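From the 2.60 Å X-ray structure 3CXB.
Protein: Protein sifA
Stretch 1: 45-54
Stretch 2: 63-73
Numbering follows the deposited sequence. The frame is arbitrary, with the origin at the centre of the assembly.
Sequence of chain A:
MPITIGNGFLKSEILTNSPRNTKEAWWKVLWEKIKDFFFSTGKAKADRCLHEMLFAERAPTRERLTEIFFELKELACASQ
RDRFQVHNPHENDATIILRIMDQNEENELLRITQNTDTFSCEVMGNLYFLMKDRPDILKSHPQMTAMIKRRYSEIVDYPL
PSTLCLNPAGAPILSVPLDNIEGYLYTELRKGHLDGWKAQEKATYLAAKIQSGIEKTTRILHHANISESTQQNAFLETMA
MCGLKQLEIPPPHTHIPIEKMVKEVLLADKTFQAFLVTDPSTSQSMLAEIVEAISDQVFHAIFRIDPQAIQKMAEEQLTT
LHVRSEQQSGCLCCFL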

# COMPACT_ATOMS: atom_id res chain seq x y z
N LYS A 45 4.47 10.84 19.20
CA LYS A 45 3.99 10.39 17.90
C LYS A 45 3.39 8.97 17.95
O LYS A 45 2.37 8.69 17.30
N ALA A 46 3.99 8.08 18.72
CA ALA A 46 3.46 6.72 18.83
C ALA A 46 2.13 6.76 19.58
O ALA A 46 1.29 5.87 19.45
N ASP A 47 1.96 7.81 20.37
CA ASP A 47 0.76 7.99 21.16
C ASP A 47 -0.39 8.42 20.25
O ASP A 47 -1.52 7.94 20.38
N ARG A 48 -0.09 9.32 19.32
CA ARG A 48 -1.12 9.77 18.40
C ARG A 48 -1.45 8.64 17.43
O ARG A 48 -2.57 8.52 16.97
N CYS A 49 -0.46 7.79 17.14
CA CYS A 49 -0.68 6.64 16.27
C CYS A 49 -1.77 5.77 16.89
O CYS A 49 -2.81 5.52 16.29
N LEU A 50 -1.50 5.30 18.10
CA LEU A 50 -2.43 4.45 18.82
C LEU A 50 -3.80 5.10 18.82
O LEU A 50 -4.81 4.45 18.54
N HIS A 51 -3.84 6.39 19.13
CA HIS A 51 -5.11 7.08 19.18
C HIS A 51 -5.85 6.94 17.87
O HIS A 51 -7.02 6.56 17.85
N GLU A 52 -5.17 7.25 16.77
CA GLU A 52 -5.82 7.14 15.47
C GLU A 52 -6.28 5.70 15.22
O GLU A 52 -7.34 5.44 14.63
N MET A 53 -5.48 4.76 15.70
CA MET A 53 -5.75 3.36 15.47
C MET A 53 -6.87 2.73 16.23
O MET A 53 -7.62 1.93 15.67
N LEU A 54 -7.01 3.08 17.49
CA LEU A 54 -8.05 2.44 18.27
C LEU A 54 -8.96 3.34 19.04
O LEU A 54 -9.99 2.89 19.50
N GLU A 63 -5.65 -0.91 5.15
CA GLU A 63 -4.37 -0.45 4.66
C GLU A 63 -3.75 0.49 5.68
O GLU A 63 -2.60 0.32 6.08
N ARG A 64 -4.53 1.46 6.15
CA ARG A 64 -4.03 2.42 7.14
C ARG A 64 -3.67 1.69 8.44
O ARG A 64 -2.78 2.12 9.19
N LEU A 65 -4.37 0.59 8.70
CA LEU A 65 -4.09 -0.22 9.88
C LEU A 65 -2.66 -0.73 9.79
O LEU A 65 -1.88 -0.53 10.71
N THR A 66 -2.31 -1.39 8.68
CA THR A 66 -0.96 -1.92 8.55
C THR A 66 0.11 -0.83 8.62
O THR A 66 1.16 -1.05 9.24
N GLU A 67 -0.16 0.33 8.02
CA GLU A 67 0.85 1.39 8.06
C GLU A 67 1.18 1.76 9.48
O GLU A 67 2.35 1.80 9.88
N ILE A 68 0.13 2.04 10.25
CA ILE A 68 0.31 2.49 11.62
C ILE A 68 1.14 1.53 12.41
O ILE A 68 1.92 1.92 13.29
N PHE A 69 0.97 0.26 12.08
CA PHE A 69 1.71 -0.78 12.76
C PHE A 69 3.21 -0.51 12.58
O PHE A 69 3.96 -0.44 13.55
N PHE A 70 3.64 -0.32 11.33
CA PHE A 70 5.05 -0.09 11.05
C PHE A 70 5.55 1.29 11.45
O PHE A 70 6.74 1.48 11.68
N GLU A 71 4.66 2.26 11.56
CA GLU A 71 5.11 3.56 12.00
C GLU A 71 5.52 3.34 13.46
O GLU A 71 6.48 3.92 13.96
N LEU A 72 4.79 2.47 14.14
CA LEU A 72 5.12 2.19 15.52
C LEU A 72 6.45 1.45 15.58
O LEU A 72 7.36 1.83 16.31
N LYS A 73 6.56 0.38 14.79
CA LYS A 73 7.78 -0.41 14.77
C LYS A 73 8.97 0.49 14.47
O LYS A 73 9.99 0.45 15.15

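Residues 45-54 and 63-73 form two helices that run nearly antiparallel, their N-to-C directions 160° apart and their axes 9.8 Å apart at closest approach. The CA atoms pair in the order A46 with L72, C49 with I68 and M53 with L65, and the packing follows this register.

The CA atoms come nearest at the A46 end, 5.9 Å between A46 CA and L72 CA, where A46 offers a single methyl. L72 (m, t) leaves its helix sideways, but its end bends inward, and CD2 settles over the methyl of A46 and the base of C49, lying 3.7 Å from A46 CB and 3.9 Å from C49 CB. Its other methyl reaches L50, with L72 CD1 4.4 Å from L50 CD2; L50 (m, t) starts away from the partner helix, but its end comes nearer.

One turn on, C49 (m) points toward the facing helix. I68 (m, t) packs against its CB, with I68 CG2 3.8 Å from C49 CB. The longer arm of I68 extends into the space between E52 and M53: CD1 lies 3.8 Å from E52 CD and 4.1 Å from M53 CB. I68 thus spans a full turn of the opposing helix. M53 (t, t, then 131°) is extended, and its SD meets L65 CD2 at 4.4 Å, a looser contact.

A polar flank borders the apolar seam. R64 (t, p, t, then 154°) points toward the facing helix, and E52 (t, t) presents its carboxylate to the guanidinium edge in a two-pronged salt bridge: R64 NE donates to E52 OE1 at 2.6 Å and R64 NH1 to E52 OE2 at 2.8 Å. R64 NH2 bridges E67 OE2 at 2.7 Å and E71 OE2 at 2.8 Å within its own helix, so one arginine gathers three carboxylates. E71 (m, t) also points toward the facing helix, its OE1 3.8 Å from C49 SG.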

# COMPACT_ATOMS: atom_id res chain seq x y z
CB LYS A 45 5.11 10.43 16.86
CG LYS A 45 5.60 11.84 16.53
CD LYS A 45 6.80 11.80 15.57
CE LYS A 45 7.34 13.20 15.28
NZ LYS A 45 8.44 13.21 14.25
CB ALA A 46 4.46 5.82 19.56
CB ASP A 47 1.00 9.05 22.24
CG ASP A 47 -0.23 9.35 23.06
OD1 ASP A 47 -1.16 9.96 22.53
OD2 ASP A 47 -0.28 8.97 24.24
CB ARG A 48 -0.66 11.02 17.65
CG ARG A 48 -1.77 12.06 17.49
CD ARG A 48 -2.39 12.39 18.85
NE ARG A 48 -3.44 13.40 18.74
CZ ARG A 48 -4.18 13.83 19.77
NH1 ARG A 48 -3.99 13.32 20.98
NH2 ARG A 48 -5.11 14.76 19.59
CB CYS A 49 0.58 5.81 16.16
SG CYS A 49 1.76 6.36 14.93
CB LEU A 50 -1.95 4.25 20.25
CG LEU A 50 -0.70 3.39 20.43
CD1 LEU A 50 -0.15 3.54 21.84
CD2 LEU A 50 -1.06 1.93 20.15
CB HIS A 51 -4.96 8.55 19.51
CG HIS A 51 -6.24 9.30 19.44
ND1 HIS A 51 -6.71 9.85 18.27
CD2 HIS A 51 -7.17 9.58 20.39
CE1 HIS A 51 -7.88 10.44 18.50
NE2 HIS A 51 -8.17 10.29 19.78
CB GLU A 52 -4.87 7.54 14.34
CG GLU A 52 -5.44 7.27 12.94
CD GLU A 52 -4.45 7.53 11.83
OE1 GLU A 52 -4.76 7.26 10.66
OE2 GLU A 52 -3.35 8.02 12.13
CB MET A 53 -4.49 2.53 15.73
CG MET A 53 -4.71 1.04 15.58
SD MET A 53 -3.23 0.12 15.99
CE MET A 53 -3.87 -1.10 17.07
CB LEU A 54 -7.42 1.47 19.27
CG LEU A 54 -6.46 0.42 18.72
CD1 LEU A 54 -5.42 0.10 19.78
CD2 LEU A 54 -7.24 -0.82 18.30
CB GLU A 63 -4.52 0.23 3.31
CG GLU A 63 -3.21 0.73 2.68
CD GLU A 63 -2.22 -0.38 2.30
OE1 GLU A 63 -1.56 -0.25 1.24
OE2 GLU A 63 -2.07 -1.37 3.06
CB ARG A 64 -5.07 3.51 7.38
CG ARG A 64 -4.69 4.55 8.42
CD ARG A 64 -3.41 5.26 8.05
NE ARG A 64 -2.98 6.18 9.10
CZ ARG A 64 -1.71 6.54 9.30
NH1 ARG A 64 -1.40 7.39 10.27
NH2 ARG A 64 -0.76 6.03 8.52
CB LEU A 65 -5.01 -1.45 9.94
CG LEU A 65 -5.45 -1.90 11.34
CD1 LEU A 65 -6.13 -3.22 11.23
CD2 LEU A 65 -4.32 -1.98 12.29
CB THR A 66 -0.75 -2.71 7.25
OG1 THR A 66 -0.73 -1.79 6.14
CG2 THR A 66 -1.89 -3.71 7.04
CB GLU A 67 0.38 2.67 7.35
CG GLU A 67 0.24 2.61 5.85
CD GLU A 67 -0.34 3.89 5.29
OE1 GLU A 67 -0.44 4.00 4.05
OE2 GLU A 67 -0.71 4.78 6.10
CB ILE A 68 -1.04 2.70 12.32
CG1 ILE A 68 -1.87 3.72 11.53
CG2 ILE A 68 -0.80 3.24 13.72
CD1 ILE A 68 -3.32 3.87 12.02
CB PHE A 69 1.35 -2.14 12.19
CG PHE A 69 2.06 -3.27 12.84
CD1 PHE A 69 1.68 -3.72 14.11
CD2 PHE A 69 3.13 -3.90 12.20
CE1 PHE A 69 2.33 -4.77 14.73
CE2 PHE A 69 3.80 -4.96 12.81
CZ PHE A 69 3.39 -5.39 14.09
CB PHE A 70 5.33 -0.39 9.58
CG PHE A 70 5.26 -1.86 9.28
CD1 PHE A 70 6.31 -2.71 9.63
CD2 PHE A 70 4.12 -2.42 8.73
CE1 PHE A 70 6.19 -4.09 9.47
CE2 PHE A 70 4.01 -3.82 8.57
CZ PHE A 70 5.05 -4.64 8.93
CB GLU A 71 3.99 4.60 11.88
CG GLU A 71 3.88 5.26 10.48
CD GLU A 71 2.62 6.12 10.29
OE1 GLU A 71 2.31 6.93 11.20
OE2 GLU A 71 1.97 6.01 9.23
CB LEU A 72 4.01 1.34 16.17
CG LEU A 72 2.71 2.10 16.45
CD1 LEU A 72 1.57 1.12 16.66
CD2 LEU A 72 2.88 3.00 17.69
CB LYS A 73 7.67 -1.50 13.72
CG LYS A 73 8.83 -2.47 13.75
CD LYS A 73 8.68 -3.51 12.65
CE LYS A 73 9.93 -4.35 12.48
NZ LYS A 73 9.83 -5.14 11.22